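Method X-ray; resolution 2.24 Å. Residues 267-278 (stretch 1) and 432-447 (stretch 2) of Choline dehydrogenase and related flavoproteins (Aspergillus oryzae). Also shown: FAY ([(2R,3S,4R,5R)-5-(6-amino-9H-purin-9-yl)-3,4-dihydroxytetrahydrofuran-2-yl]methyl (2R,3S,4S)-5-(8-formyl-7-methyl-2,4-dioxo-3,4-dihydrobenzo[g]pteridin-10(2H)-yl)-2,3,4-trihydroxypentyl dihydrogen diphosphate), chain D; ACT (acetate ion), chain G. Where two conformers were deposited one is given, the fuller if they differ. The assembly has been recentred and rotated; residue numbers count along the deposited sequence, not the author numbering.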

ATOM      1  N   GLY A 267       5.874  23.060   8.251  1.00 24.09           N
ATOM      2  CA  GLY A 267       5.689  22.400   6.963  1.00 16.43           C
ATOM      3  C   GLY A 267       4.271  21.902   6.770  1.00 17.10           C
ATOM      4  O   GLY A 267       3.502  21.825   7.730  1.00 16.95           O
ATOM      5  N   VAL A 268       3.943  21.541   5.530  1.00 15.77           N
ATOM      6  CA  VAL A 268       2.592  21.135   5.143  1.00 15.30           C
ATOM      7  C   VAL A 268       1.948  20.034   5.989  1.00 18.76           C
ATOM      8  O   VAL A 268       0.717  19.991   6.118  1.00 13.94           O
ATOM      9  CB  VAL A 268       2.545  20.675   3.653  1.00 17.23           C
ATOM     10  CG1 VAL A 268       3.321  19.379   3.473  1.00 13.89           C
ATOM     11  CG2 VAL A 268       1.079  20.539   3.173  1.00  9.64           C
ATOM     12  N   PHE A 269       2.755  19.136   6.553  1.00 12.57           N
ATOM     13  CA  PHE A 269       2.183  18.064   7.364  1.00 13.92           C
ATOM     14  C   PHE A 269       2.112  18.393   8.867  1.00 17.67           C
ATOM     15  O   PHE A 269       1.117  18.073   9.513  1.00 18.88           O
ATOM     16  CB  PHE A 269       2.922  16.737   7.151  1.00 14.02           C
ATOM     17  CG  PHE A 269       2.990  16.288   5.709  1.00 17.85           C
ATOM     18  CD1 PHE A 269       4.197  15.853   5.165  1.00 15.06           C
ATOM     19  CD2 PHE A 269       1.852  16.276   4.913  1.00 13.74           C
ATOM     20  CE1 PHE A 269       4.270  15.439   3.839  1.00 16.63           C
ATOM     21  CE2 PHE A 269       1.910  15.876   3.584  1.00 12.86           C
ATOM     22  CZ  PHE A 269       3.109  15.449   3.043  1.00 20.89           C
ATOM     23  N   GLU A 270       3.162  18.996   9.429  1.00 19.19           N
ATOM     24  CA  GLU A 270       3.232  19.173  10.889  1.00 17.32           C
ATOM     25  C   GLU A 270       2.619  20.479  11.349  1.00 21.72           C
ATOM     26  O   GLU A 270       2.183  20.586  12.499  1.00 20.46           O
ATOM     27  CB  GLU A 270       4.664  19.076  11.431  1.00 14.85           C
ATOM     28  CG  GLU A 270       5.318  17.721  11.272  1.00 18.02           C
ATOM     29  CD  GLU A 270       4.906  16.702  12.342  1.00 21.01           C
ATOM     30  OE1 GLU A 270       4.442  17.083  13.441  1.00 20.93           O
ATOM     31  OE2 GLU A 270       5.062  15.500  12.075  1.00 22.00           O
ATOM     32  N   THR A 271       2.609  21.483  10.476  1.00 16.26           N
ATOM     33  CA  THR A 271       1.935  22.716  10.821  1.00 18.63           C
ATOM     34  C   THR A 271       0.442  22.475  11.168  1.00 17.35           C
ATOM     35  O   THR A 271      -0.001  22.837  12.256  1.00 18.44           O
ATOM     36  CB  THR A 271       2.072  23.769   9.718  1.00 17.65           C
ATOM     37  OG1 THR A 271       3.342  24.414   9.837  1.00 18.16           O
ATOM     38  CG2 THR A 271       0.960  24.803   9.837  1.00 11.78           C
ATOM     39  N   PRO A 272      -0.334  21.861  10.256  1.00 15.90           N
ATOM     40  CA  PRO A 272      -1.741  21.618  10.633  1.00 23.23           C
ATOM     41  C   PRO A 272      -1.898  20.712  11.863  1.00 20.74           C
ATOM     42  O   PRO A 272      -2.844  20.876  12.635  1.00 18.92           O
ATOM     43  CB  PRO A 272      -2.328  20.918   9.403  1.00 13.13           C
ATOM     44  CG  PRO A 272      -1.118  20.363   8.665  1.00 14.99           C
ATOM     45  CD  PRO A 272      -0.047  21.397   8.883  1.00 16.59           C
ATOM     46  N   LYS A 273      -0.994  19.756  12.027  1.00 16.45           N
ATOM     47  CA  LYS A 273      -1.043  18.881  13.185  1.00 20.93           C
ATOM     48  C   LYS A 273      -0.908  19.723  14.462  1.00 16.50           C
ATOM     49  O   LYS A 273      -1.756  19.659  15.351  1.00 17.63           O
ATOM     50  CB  LYS A 273       0.052  17.810  13.091  1.00 19.40           C
ATOM     51  CG  LYS A 273       0.122  16.883  14.270  1.00 18.41           C
ATOM     52  CD  LYS A 273       1.300  15.949  14.117  1.00 21.44           C
ATOM     53  CE  LYS A 273       1.961  15.719  15.458  1.00 18.89           C
ATOM     54  NZ  LYS A 273       3.366  15.230  15.326  1.00 19.09           N
ATOM     55  N   LEU A 274       0.130  20.546  14.540  1.00 16.72           N
ATOM     56  CA  LEU A 274       0.360  21.321  15.761  1.00 15.47           C
ATOM     57  C   LEU A 274      -0.766  22.330  16.011  1.00 19.53           C
ATOM     58  O   LEU A 274      -1.132  22.581  17.163  1.00 18.84           O
ATOM     59  CB  LEU A 274       1.728  22.003  15.758  1.00 17.89           C
ATOM     60  CG  LEU A 274       2.186  22.592  17.109  1.00 22.71           C
ATOM     61  CD1 LEU A 274       2.572  21.492  18.078  1.00 17.43           C
ATOM     62  CD2 LEU A 274       3.352  23.596  16.945  1.00 13.88           C
ATOM     63  N   LEU A 275      -1.335  22.896  14.946  1.00 17.57           N
ATOM     64  CA  LEU A 275      -2.489  23.779  15.130  1.00 20.60           C
ATOM     65  C   LEU A 275      -3.595  22.994  15.826  1.00 17.02           C
ATOM     66  O   LEU A 275      -4.148  23.441  16.828  1.00 19.13           O
ATOM     67  CB  LEU A 275      -2.996  24.361  13.809  1.00 19.78           C
ATOM     68  CG  LEU A 275      -2.181  25.499  13.174  1.00 21.47           C
ATOM     69  CD1 LEU A 275      -2.781  25.894  11.819  1.00 15.51           C
ATOM     70  CD2 LEU A 275      -2.142  26.687  14.107  1.00 16.19           C
ATOM     71  N   MET A 276      -3.882  21.796  15.323  1.00 19.29           N
ATOM     72  CA  MET A 276      -4.950  20.995  15.907  1.00 18.61           C
ATOM     73  C   MET A 276      -4.682  20.623  17.364  1.00 16.40           C
ATOM     74  O   MET A 276      -5.566  20.745  18.188  1.00 20.74           O
ATOM     75  CB  MET A 276      -5.262  19.782  15.051  1.00 20.74           C
ATOM     76  CG  MET A 276      -5.906  20.177  13.735  1.00 23.46           C
ATOM     77  SD  MET A 276      -6.426  18.785  12.717  1.00 23.10           S
ATOM     78  CE  MET A 276      -4.865  18.161  12.107  1.00 18.20           C
ATOM     79  N   LEU A 277      -3.460  20.209  17.675  1.00 14.29           N
ATOM     80  CA  LEU A 277      -3.088  19.865  19.040  1.00 19.10           C
ATOM     81  C   LEU A 277      -3.206  21.069  19.957  1.00 20.53           C
ATOM     82  O   LEU A 277      -3.278  20.925  21.167  1.00 21.91           O
ATOM     83  CB  LEU A 277      -1.648  19.336  19.087  1.00 21.60           C
ATOM     84  CG  LEU A 277      -1.405  17.954  18.454  1.00 19.54           C
ATOM     85  CD1 LEU A 277       0.040  17.529  18.598  1.00 15.02           C
ATOM     86  CD2 LEU A 277      -2.323  16.918  19.066  1.00 19.18           C
ATOM     87  N   SER A 278      -3.215  22.259  19.363  1.00 23.74           N
ATOM     88  CA  SER A 278      -3.237  23.499  20.114  1.00 16.65           C
ATOM     89  C   SER A 278      -4.646  24.061  20.211  1.00 24.08           C
ATOM     90  O   SER A 278      -4.845  25.158  20.726  1.00 22.76           O
ATOM     91  CB  SER A 278      -2.315  24.528  19.468  1.00 17.63           C
ATOM     92  OG  SER A 278      -0.983  24.059  19.441  1.00 21.32           O
ATOM     93  N   GLU A 432      -6.137  15.202   2.586  1.00 18.69           N
ATOM     94  CA  GLU A 432      -6.216  15.826   3.898  1.00 18.78           C
ATOM     95  C   GLU A 432      -5.116  15.335   4.833  1.00 17.29           C
ATOM     96  O   GLU A 432      -4.550  14.240   4.663  1.00 15.53           O
ATOM     97  CB  GLU A 432      -7.598  15.578   4.527  1.00 19.58           C
ATOM     98  CG  GLU A 432      -8.019  14.094   4.555  1.00 21.45           C
ATOM     99  CD  GLU A 432      -9.325  13.876   5.302  1.00 41.49           C
ATOM    100  OE1 GLU A 432      -9.800  12.716   5.334  1.00 45.46           O
ATOM    101  OE2 GLU A 432      -9.876  14.856   5.871  1.00 39.01           O
ATOM    102  N   VAL A 433      -4.805  16.165   5.816  1.00 19.11           N
ATOM    103  CA  VAL A 433      -3.993  15.743   6.943  1.00 17.33           C
ATOM    104  C   VAL A 433      -4.885  15.684   8.176  1.00 19.81           C
ATOM    105  O   VAL A 433      -5.523  16.668   8.537  1.00 18.57           O
ATOM    106  CB  VAL A 433      -2.851  16.721   7.198  1.00 21.47           C
ATOM    107  CG1 VAL A 433      -2.185  16.424   8.528  1.00 20.04           C
ATOM    108  CG2 VAL A 433      -1.860  16.647   6.065  1.00 17.00           C
ATOM    109  N   THR A 434      -4.953  14.528   8.813  1.00 15.90           N
ATOM    110  CA  THR A 434      -5.744  14.411  10.027  1.00 18.20           C
ATOM    111  C   THR A 434      -4.931  13.903  11.214  1.00 18.88           C
ATOM    112  O   THR A 434      -3.842  13.356  11.046  1.00 19.32           O
ATOM    113  CB  THR A 434      -6.933  13.459   9.802  1.00 23.58           C
ATOM    114  OG1 THR A 434      -6.452  12.251   9.200  1.00 19.18           O
ATOM    115  CG2 THR A 434      -7.971  14.111   8.881  1.00 20.36           C
ATOM    116  N   LEU A 435      -5.477  14.054  12.414  1.00 18.29           N
ATOM    117  CA  LEU A 435      -4.811  13.527  13.587  1.00 16.77           C
ATOM    118  C   LEU A 435      -5.041  12.032  13.718  1.00 20.46           C
ATOM    119  O   LEU A 435      -6.126  11.533  13.427  1.00 17.83           O
ATOM    120  CB  LEU A 435      -5.305  14.204  14.856  1.00 18.33           C
ATOM    121  CG  LEU A 435      -5.033  15.692  15.030  1.00 18.35           C
ATOM    122  CD1 LEU A 435      -5.635  16.116  16.345  1.00 17.49           C
ATOM    123  CD2 LEU A 435      -3.529  15.977  14.995  1.00 19.86           C
ATOM    124  N   ASN A 436      -3.997  11.327  14.137  1.00 15.29           N
ATOM    125  CA  ASN A 436      -4.120   9.934  14.528  0.51 19.62           C
ATOM    126  C   ASN A 436      -4.513   9.869  16.001  1.00 16.90           C
ATOM    127  O   ASN A 436      -5.172   8.925  16.439  1.00 17.80           O
ATOM    128  CB  ASN A 436      -2.800   9.187  14.282  0.51 20.03           C
ATOM    129  CG  ASN A 436      -2.683   8.654  12.857  0.51 21.04           C
ATOM    130  OD1 ASN A 436      -3.657   8.150  12.293  0.51 19.09           O
ATOM    131  ND2 ASN A 436      -1.489   8.766  12.269  0.51 20.80           N
ATOM    132  N   SER A 437      -4.101  10.891  16.749  1.00 20.49           N
ATOM    133  CA  SER A 437      -4.342  10.980  18.190  1.00 19.07           C
ATOM    134  C   SER A 437      -3.805  12.323  18.674  1.00 18.42           C
ATOM    135  O   SER A 437      -3.408  13.150  17.858  1.00 18.73           O
ATOM    136  CB  SER A 437      -3.612   9.857  18.924  1.00 20.84           C
ATOM    137  OG  SER A 437      -2.213  10.107  18.921  1.00 24.03           O
ATOM    138  N   ALA A 438      -3.782  12.523  19.994  1.00 19.05           N
ATOM    139  CA  ALA A 438      -3.299  13.763  20.604  1.00 16.94           C
ATOM    140  C   ALA A 438      -1.809  13.686  20.988  1.00 19.55           C
ATOM    141  O   ALA A 438      -1.269  14.598  21.610  1.00 22.65           O
ATOM    142  CB  ALA A 438      -4.134  14.095  21.821  1.00 21.16           C
ATOM    143  N   ASP A 439      -1.159  12.591  20.613  1.00 15.95           N
ATOM    144  CA  ASP A 439       0.268  12.378  20.868  1.00 16.13           C
ATOM    145  C   ASP A 439       1.115  13.176  19.868  1.00 19.53           C
ATOM    146  O   ASP A 439       1.096  12.906  18.651  1.00 19.99           O
ATOM    147  CB  ASP A 439       0.575  10.880  20.763  1.00 15.67           C
ATOM    148  CG  ASP A 439       2.030  10.549  20.994  1.00 22.79           C
ATOM    149  OD1 ASP A 439       2.883  11.463  21.053  1.00 23.26           O
ATOM    150  OD2 ASP A 439       2.321   9.345  21.106  1.00 20.89           O
ATOM    151  N   PRO A 440       1.846  14.179  20.376  1.00 19.19           N
ATOM    152  CA  PRO A 440       2.703  15.059  19.568  1.00 23.12           C
ATOM    153  C   PRO A 440       3.850  14.320  18.872  1.00 21.55           C
ATOM    154  O   PRO A 440       4.409  14.864  17.916  1.00 16.53           O
ATOM    155  CB  PRO A 440       3.261  16.052  20.596  1.00 24.93           C
ATOM    156  CG  PRO A 440       3.027  15.394  21.951  1.00 22.24           C
ATOM    157  CD  PRO A 440       1.775  14.609  21.782  1.00 22.34           C
ATOM    158  N   PHE A 441       4.180  13.111  19.326  1.00 14.95           N
ATOM    159  CA  PHE A 441       5.251  12.332  18.705  1.00 22.72           C
ATOM    160  C   PHE A 441       4.752  11.338  17.656  1.00 28.39           C
ATOM    161  O   PHE A 441       5.543  10.605  17.071  1.00 23.13           O
ATOM    162  CB  PHE A 441       6.085  11.603  19.758  1.00 19.84           C
ATOM    163  CG  PHE A 441       6.867  12.519  20.636  1.00 20.84           C
ATOM    164  CD1 PHE A 441       8.092  13.002  20.226  1.00 15.13           C
ATOM    165  CD2 PHE A 441       6.359  12.928  21.869  1.00 22.62           C
ATOM    166  CE1 PHE A 441       8.812  13.847  21.041  1.00 21.20           C
ATOM    167  CE2 PHE A 441       7.071  13.776  22.680  1.00 18.93           C
ATOM    168  CZ  PHE A 441       8.303  14.236  22.269  1.00 20.63           C
ATOM    169  N   GLN A 442       3.444  11.301  17.421  1.00 22.58           N
ATOM    170  CA  GLN A 442       2.942  10.478  16.325  1.00 19.95           C
ATOM    171  C   GLN A 442       2.740  11.308  15.068  1.00 20.92           C
ATOM    172  O   GLN A 442       2.275  12.455  15.118  1.00 18.00           O
ATOM    173  CB  GLN A 442       1.633   9.778  16.695  1.00 23.31           C
ATOM    174  CG  GLN A 442       1.833   8.406  17.292  1.00 26.83           C
ATOM    175  CD  GLN A 442       0.527   7.738  17.670  1.00 36.63           C
ATOM    176  OE1 GLN A 442      -0.563   8.241  17.363  1.00 28.93           O
ATOM    177  NE2 GLN A 442       0.629   6.595  18.340  1.00 29.59           N
ATOM    178  N   GLN A 443       3.085  10.723  13.932  1.00 23.81           N
ATOM    179  CA  GLN A 443       2.861  11.407  12.668  1.00 23.06           C
ATOM    180  C   GLN A 443       1.365  11.658  12.459  1.00 19.84           C
ATOM    181  O   GLN A 443       0.524  10.865  12.887  1.00 18.60           O
ATOM    182  CB  GLN A 443       3.458  10.613  11.511  1.00 18.03           C
ATOM    183  CG  GLN A 443       2.716   9.336  11.160  1.00 15.08           C
ATOM    184  CD  GLN A 443       3.058   8.896   9.763  1.00 18.43           C
ATOM    185  OE1 GLN A 443       4.094   8.272   9.543  1.00 22.01           O
ATOM    186  NE2 GLN A 443       2.218   9.257   8.798  1.00 12.63           N
ATOM    187  N   PRO A 444       1.025  12.791  11.834  1.00 20.86           N
ATOM    188  CA  PRO A 444      -0.388  12.934  11.491  1.00 19.64           C
ATOM    189  C   PRO A 444      -0.689  11.917  10.391  1.00 26.44           C
ATOM    190  O   PRO A 444       0.240  11.385   9.760  1.00 16.46           O
ATOM    191  CB  PRO A 444      -0.460  14.359  10.935  1.00 17.46           C
ATOM    192  CG  PRO A 444       0.890  14.563  10.308  1.00 20.02           C
ATOM    193  CD  PRO A 444       1.858  13.847  11.230  1.00 20.74           C
ATOM    194  N   ASN A 445      -1.967  11.629  10.173  0.55 22.34           N
ATOM    195  CA  ASN A 445      -2.352  10.778   9.059  0.55 20.52           C
ATOM    196  C   ASN A 445      -2.424  11.605   7.781  0.55 21.33           C
ATOM    197  O   ASN A 445      -2.880  12.751   7.793  0.55 21.29           O
ATOM    198  CB  ASN A 445      -3.663  10.050   9.347  0.55 21.16           C
ATOM    199  CG  ASN A 445      -3.474   8.878  10.293  0.55 21.53           C
ATOM    200  OD1 ASN A 445      -2.399   8.277  10.350  0.55 20.55           O
ATOM    201  ND2 ASN A 445      -4.512   8.557  11.048  0.55 21.21           N
ATOM    202  N   ILE A 446      -1.942  11.028   6.687  1.00 17.82           N
ATOM    203  CA  ILE A 446      -1.740  11.778   5.458  1.00 18.56           C
ATOM    204  C   ILE A 446      -2.302  11.020   4.265  1.00 17.69           C
ATOM    205  O   ILE A 446      -1.847   9.923   3.939  1.00 19.68           O
ATOM    206  CB  ILE A 446      -0.219  12.074   5.212  1.00 19.60           C
ATOM    207  CG1 ILE A 446       0.436  12.675   6.470  1.00 15.61           C
ATOM    208  CG2 ILE A 446      -0.031  12.975   3.988  1.00 12.44           C
ATOM    209  CD1 ILE A 446       1.929  12.987   6.333  1.00 18.44           C
ATOM    210  N   ASN A 447      -3.302  11.617   3.629  1.00 17.31           N
ATOM    211  CA  ASN A 447      -3.849  11.114   2.380  1.00 19.75           C
ATOM    212  C   ASN A 447      -3.693  12.151   1.259  1.00 20.41           C
ATOM    213  O   ASN A 447      -4.225  13.259   1.370  1.00 20.90           O
ATOM    214  CB  ASN A 447      -5.316  10.752   2.559  1.00 17.67           C
ATOM    215  CG  ASN A 447      -5.965  10.347   1.262  1.00 17.33           C
ATOM    216  OD1 ASN A 447      -5.291   9.918   0.336  1.00 15.30           O
ATOM    217  ND2 ASN A 447      -7.278  10.515   1.173  1.00 19.84           N
TER
HETATM  218  P   FAY D 600       8.593  24.178   4.213  1.00 20.09           P
HETATM  219  N1  FAY D 600      11.054  21.629  -4.427  1.00 18.46           N
HETATM  220  C2  FAY D 600      11.791  22.238  -5.440  1.00 22.42           C
HETATM  221  O2  FAY D 600      11.591  23.412  -5.726  1.00 21.13           O
HETATM  222  N3  FAY D 600      13.021  21.721  -5.789  1.00 25.79           N
HETATM  223  C4  FAY D 600      13.249  20.380  -5.599  1.00 28.72           C
HETATM  224  O4  FAY D 600      13.892  19.778  -6.479  1.00 23.69           O
HETATM  225  N5  FAY D 600      12.726  18.409  -4.360  1.00 21.58           N
HETATM  226  C6  FAY D 600      12.652  16.618  -2.841  1.00 24.40           C
HETATM  227  C7  FAY D 600      12.261  16.062  -1.636  1.00 21.72           C
HETATM  228  C8  FAY D 600      11.430  16.792  -0.779  1.00 20.79           C
HETATM  229  O8  FAY D 600      10.637  16.939   1.421  1.00 19.63           O
HETATM  230  C9  FAY D 600      11.108  18.119  -1.094  1.00 16.48           C
HETATM  231  PA  FAY D 600      10.040  22.249   5.693  1.00 14.25           P
HETATM  232  C1' FAY D 600      10.131  20.795  -1.817  1.00 24.93           C
HETATM  233  C10 FAY D 600      11.381  20.363  -4.001  1.00 18.45           C
HETATM  234  N10 FAY D 600      10.940  19.899  -2.758  1.00 19.96           N
HETATM  235  N1A FAY D 600       8.728  19.820  16.275  1.00 15.27           N
HETATM  236  O1A FAY D 600       9.895  20.765   5.771  1.00 23.36           O
HETATM  237  C1B FAY D 600      10.432  21.053  11.464  1.00 19.89           C
HETATM  238  O1P FAY D 600       9.249  25.362   4.879  1.00 19.08           O
HETATM  239  C2' FAY D 600      11.040  21.727  -0.984  1.00 17.40           C
HETATM  240  O2' FAY D 600      12.095  20.968  -0.514  1.00 19.25           O
HETATM  241  C2A FAY D 600       9.853  20.550  15.940  1.00 16.55           C
HETATM  242  O2A FAY D 600      11.181  22.706   4.836  1.00 19.13           O
HETATM  243  C2B FAY D 600      11.013  20.111  10.425  1.00 19.89           C
HETATM  244  O2B FAY D 600      12.079  19.322  10.921  1.00 15.16           O
HETATM  245  O2P FAY D 600       7.118  24.437   3.968  1.00 19.13           O
HETATM  246  C3' FAY D 600      10.490  22.612   0.183  1.00 28.07           C
HETATM  247  O3' FAY D 600      11.327  22.701   1.334  1.00 19.81           O
HETATM  248  N3A FAY D 600      10.167  20.786  14.611  1.00 19.60           N
HETATM  249  C3B FAY D 600      11.497  21.087   9.376  1.00 19.81           C
HETATM  250  O3B FAY D 600      12.760  21.570   9.761  1.00 17.67           O
HETATM  251  O3P FAY D 600       8.675  22.892   5.182  1.00 18.13           O
HETATM  252  C4' FAY D 600       9.105  22.265   0.667  1.00 24.13           C
HETATM  253  O4' FAY D 600       8.296  22.184  -0.503  1.00 20.95           O
HETATM  254  C4A FAY D 600       9.359  20.303  13.634  1.00 19.34           C
HETATM  255  C4B FAY D 600      10.532  22.242   9.487  1.00 18.64           C
HETATM  256  O4B FAY D 600       9.835  22.079  10.711  1.00 18.15           O
HETATM  257  C4X FAY D 600      12.410  19.701  -4.696  1.00 26.10           C
HETATM  258  C5' FAY D 600       8.585  23.329   1.664  1.00 26.42           C
HETATM  259  O5' FAY D 600       9.335  23.699   2.831  1.00 23.62           O
HETATM  260  C5A FAY D 600       8.216  19.574  13.953  1.00 21.79           C
HETATM  261  C5B FAY D 600       9.576  22.279   8.311  1.00 17.68           C
HETATM  262  O5B FAY D 600      10.272  22.800   7.206  1.00 19.03           O
HETATM  263  C5X FAY D 600      12.146  17.851  -3.241  1.00 28.26           C
HETATM  264  C6A FAY D 600       7.897  19.323  15.286  1.00 25.55           C
HETATM  265  N6A FAY D 600       6.854  18.539  15.591  1.00 22.15           N
HETATM  266  N7A FAY D 600       7.607  19.229  12.800  1.00 20.75           N
HETATM  267  C7M FAY D 600      12.593  14.611  -1.381  1.00 18.34           C
HETATM  268  C8A FAY D 600       8.317  19.722  11.762  1.00 14.35           C
HETATM  269  C8M FAY D 600      11.349  16.357   0.634  1.00 20.01           C
HETATM  270  C9A FAY D 600      11.416  18.650  -2.345  1.00 19.63           C
HETATM  271  N9A FAY D 600       9.401  20.380  12.263  1.00 22.10           N
HETATM  272  C   ACT G   1       5.926  13.115  14.239  1.00 36.73           C
HETATM  273  O   ACT G   1       5.265  13.578  13.280  1.00 30.92           O
HETATM  274  OXT ACT G   1       6.002  13.869  15.237  1.00 29.03           O
HETATM  275  CH3 ACT G   1       6.574  11.750  14.201  1.00 28.80           C

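The helix that ends at Leu 277 lies across a strand-loop-strand unit in which 432-434 and 445-447 pair as a ladder, with Thr 434 and Asn 445 bonded to each other in both directions. The helix runs at 44° to strand 432-434, with the axes 8.4 Å apart at their closest, a gap filled by side chains from each side.

Early in the stretch, Phe 269 is the main bump. Its ring enters a hollow walled by the branched residues of the strands: Ile 446 CD1 sits over one face, 3.7 Å from the ring centroid and 18° off the normal, a CH-pi contact, while Val 433 CG2 lies at the edge, 3.9 Å from Phe 269 CD2. An aromatic ring suits this place because it offers a broad face to one methyl and a thin rim to another. The other methyl of Val 433, CG1, rests against both the backbone and a proline ring, 3.8 Å from Phe 269 O and 4.1 Å from Pro 272 CG. Pro 272 has no amide hydrogen to give to the preceding turn, and the helix kinks there.

One turn on from Phe 269, Lys 273 reaches along the loop. Its aliphatic part packs as a hydrocarbon would: Lys 273 CG lies 3.8 Å from Leu 435 CD2 and Lys 273 CD 3.6 Å from Pro 444 CD. Its ammonium end enters a polar pocket where the loop turns back its carbonyls: Lys 273 NZ donates to Pro 440 O at 2.8 Å and to Gln 442 O at 3.0 Å. Within its own stretch, Lys 273 NZ also forms a salt bridge with Glu 270 OE1 at 2.9 Å. A long chain, greasy along its length and charged at its tip, answers both surroundings. The type I turn from Asp 439 to Gln 442 helps to shape the pocket.

Toward the end of the helix, the unbranched Met 276 extends its CE to 3.8 Å from Leu 435 CG and 3.9 Å from Val 433 O. Leu 435 meets three helix residues, for its CD2 also lies 4.3 Å from Leu 277 CD2. The forked end of Leu 277 spans the loop: CD2 approaches Ala 438 O at 3.6 Å and Ala 438 CB at 4.3 Å, while CD1 lies 4.1 Å from Pro 440 CB. The small Ala 438 and the compact Pro 440 form a shallow seat for this fork.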